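Local coordinates for aerobactin synthase IucC (Klebsiella pneumoniae, PDB 6CN7), which probably catalyses the ATP-dependent attachment of a second N-acetyl-N-hydroxylysine to citryl-N-acetyl-N-hydroxylysine, completing the siderophore aerobactin, at residues Y158-A163 with A256-R261. The protein carries 5 engineered substitutions. Residues are numbered along the deposited sequence; the frame is centred on the assembly and turned at random.
Sequences YAPEYA and AQQSLR
Tyr158 O, at the end of helix 152-158, takes a hydrogen bond from a water 2.8 Å away, and the same water donates its other hydrogen to Leu260 O, also at 2.8 Å. No direct hydrogen bond joins the two segments, and this single molecule, giving to both carbonyls, supplies the polar link. Two methyl groups also crowd the Tyr158 oxygen, from directions roughly at right angles: Ala256 CB approaches Tyr158 O to 3.2 Å, and Leu260 CD1 lies 3.5 Å from it. Leu260 brings this branch across with CG anti to its backbone N (chi1 -169°); CD1 then also meets Pro160 CD at 3.9 Å, the two side chains crossing at about a right angle. Pro160 contributes the largest share of the buried surface. Its ring points into the bend of 256-261, where CG comes within 3.4 Å of Gln257 O and CB within 3.6 Å of Ala256 O. Gln257 O is at the same time the acceptor that closes the type I turn, receiving Leu260 N, so the proline packs directly on the turn's own hydrogen-bonded carbonyl. The polar ends of the neighbouring glutamines are used outside this pair: Gln257 NE2 bonds to Thr264 OG1, and Gln258 NE2 to Gln426 OE1. The Tyr158 ring turns from this contact to edge-to-face packing with Phe166 and His223. In this IucA/IucC family region, a proline starting a 3-10 turn after a helix thus sits on the type I beta turn within the loop joining antiparallel strands 252-256 and 262-265, a beta-hairpin connection.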
loop_
_atom_site.group_PDB
_atom_site.type_symbol
_atom_site.label_atom_id
_atom_site.label_comp_id
_atom_site.label_asym_id
_atom_site.label_seq_id
_atom_site.Cartn_x
_atom_site.Cartn_y
_atom_site.Cartn_z
ATOM N N TYR A 158 -9.269 0.484 9.250
ATOM C CA TYR A 158 -8.834 1.668 9.981
ATOM C C TYR A 158 -9.836 2.815 10.000
ATOM O O TYR A 158 -9.638 3.755 10.778
ATOM C CB TYR A 158 -7.509 2.182 9.399
ATOM C CG TYR A 158 -6.452 1.105 9.314
ATOM C CD1 TYR A 158 -6.103 0.360 10.433
ATOM C CD2 TYR A 158 -5.824 0.812 8.110
ATOM C CE1 TYR A 158 -5.146 -0.633 10.362
ATOM C CE2 TYR A 158 -4.862 -0.179 8.027
ATOM C CZ TYR A 158 -4.529 -0.899 9.156
ATOM O OH TYR A 158 -3.575 -1.889 9.082
ATOM N N ALA A 159 -10.905 2.776 9.183
ATOM C CA ALA A 159 -11.821 3.908 9.190
ATOM C C ALA A 159 -12.878 3.740 10.279
ATOM O O ALA A 159 -13.262 2.615 10.612
ATOM C CB ALA A 159 -12.504 4.056 7.834
ATOM N N PRO A 160 -13.375 4.847 10.841
ATOM C CA PRO A 160 -14.261 4.730 12.010
ATOM C C PRO A 160 -15.611 4.106 11.709
ATOM O O PRO A 160 -16.167 3.430 12.584
ATOM C CB PRO A 160 -14.406 6.183 12.486
ATOM C CG PRO A 160 -14.106 7.013 11.292
ATOM C CD PRO A 160 -13.074 6.251 10.515
ATOM N N GLU A 161 -16.167 4.307 10.512
ATOM C CA GLU A 161 -17.504 3.789 10.238
ATOM C C GLU A 161 -17.570 2.266 10.281
ATOM O O GLU A 161 -18.678 1.717 10.294
ATOM C CB GLU A 161 -18.013 4.291 8.883
ATOM C CG GLU A 161 -17.161 3.912 7.679
ATOM C CD GLU A 161 -16.115 4.956 7.351
ATOM O OE1 GLU A 161 -15.792 5.780 8.236
ATOM O OE2 GLU A 161 -15.622 4.956 6.201
ATOM N N TYR A 162 -16.429 1.573 10.309
ATOM C CA TYR A 162 -16.418 0.123 10.453
ATOM C C TYR A 162 -16.141 -0.338 11.878
ATOM O O TYR A 162 -16.397 -1.505 12.195
ATOM C CB TYR A 162 -15.383 -0.489 9.500
ATOM C CG TYR A 162 -15.669 -0.180 8.047
ATOM C CD1 TYR A 162 -16.542 -0.965 7.308
ATOM C CD2 TYR A 162 -15.074 0.905 7.417
ATOM C CE1 TYR A 162 -16.813 -0.682 5.981
ATOM C CE2 TYR A 162 -15.336 1.195 6.092
ATOM C CZ TYR A 162 -16.207 0.400 5.378
ATOM O OH TYR A 162 -16.468 0.693 4.057
ATOM N N ALA A 163 -15.621 0.541 12.736
ATOM C CA ALA A 163 -15.488 0.266 14.169
ATOM C C ALA A 163 -14.606 -0.952 14.433
ATOM O O ALA A 163 -14.841 -1.719 15.368
ATOM C CB ALA A 163 -16.861 0.087 14.821
ATOM N N ALA A 256 -10.411 3.976 15.796
ATOM C CA ALA A 256 -10.313 5.272 15.140
ATOM C C ALA A 256 -11.501 6.155 15.495
ATOM O O ALA A 256 -12.634 5.682 15.618
ATOM C CB ALA A 256 -10.235 5.098 13.624
ATOM N N GLN A 257 -11.231 7.447 15.659
ATOM C CA GLN A 257 -12.274 8.444 15.840
ATOM C C GLN A 257 -12.658 9.034 14.484
ATOM O O GLN A 257 -12.116 8.665 13.438
ATOM C CB GLN A 257 -11.808 9.542 16.796
ATOM C CG GLN A 257 -11.404 9.054 18.180
ATOM C CD GLN A 257 -10.916 10.184 19.070
ATOM O OE1 GLN A 257 -10.993 11.356 18.703
ATOM N NE2 GLN A 257 -10.406 9.835 20.245
ATOM N N GLN A 258 -13.605 9.972 14.500
ATOM C CA GLN A 258 -13.997 10.646 13.267
ATOM C C GLN A 258 -12.811 11.336 12.607
ATOM O O GLN A 258 -12.734 11.391 11.374
ATOM C CB GLN A 258 -15.109 11.656 13.553
ATOM C CG GLN A 258 -16.462 11.027 13.870
ATOM C CD GLN A 258 -17.094 10.350 12.668
ATOM O OE1 GLN A 258 -17.542 9.207 12.751
ATOM N NE2 GLN A 258 -17.147 11.059 11.545
ATOM N N SER A 259 -11.880 11.868 13.402
ATOM C CA SER A 259 -10.702 12.529 12.853
ATOM C C SER A 259 -9.718 11.552 12.227
ATOM O O SER A 259 -8.785 11.993 11.548
ATOM C CB SER A 259 -9.993 13.335 13.945
ATOM O OG SER A 259 -9.436 12.481 14.930
ATOM N N LEU A 260 -9.884 10.249 12.460
ATOM C CA LEU A 260 -9.117 9.213 11.777
ATOM C C LEU A 260 -7.677 9.119 12.278
ATOM O O LEU A 260 -7.151 8.013 12.447
ATOM C CB LEU A 260 -9.141 9.452 10.263
ATOM C CG LEU A 260 -8.615 8.320 9.381
ATOM C CD1 LEU A 260 -9.390 7.029 9.604
ATOM C CD2 LEU A 260 -8.685 8.730 7.920
ATOM N N ARG A 261 -7.023 10.260 12.511
ATOM C CA ARG A 261 -5.662 10.250 13.035
ATOM C C ARG A 261 -5.616 10.080 14.546
ATOM O O ARG A 261 -4.596 9.619 15.071
ATOM C CB ARG A 261 -4.936 11.540 12.657
ATOM C CG ARG A 261 -4.524 11.640 11.192
ATOM C CD ARG A 261 -3.776 12.936 10.937
ATOM N NE ARG A 261 -2.578 13.037 11.768
ATOM C CZ ARG A 261 -1.913 14.165 11.998
ATOM N NH1 ARG A 261 -2.323 15.309 11.465
ATOM N NH2 ARG A 261 -0.833 14.150 12.770
HETATM O O HOH W 1 -7.472 5.307 11.677
#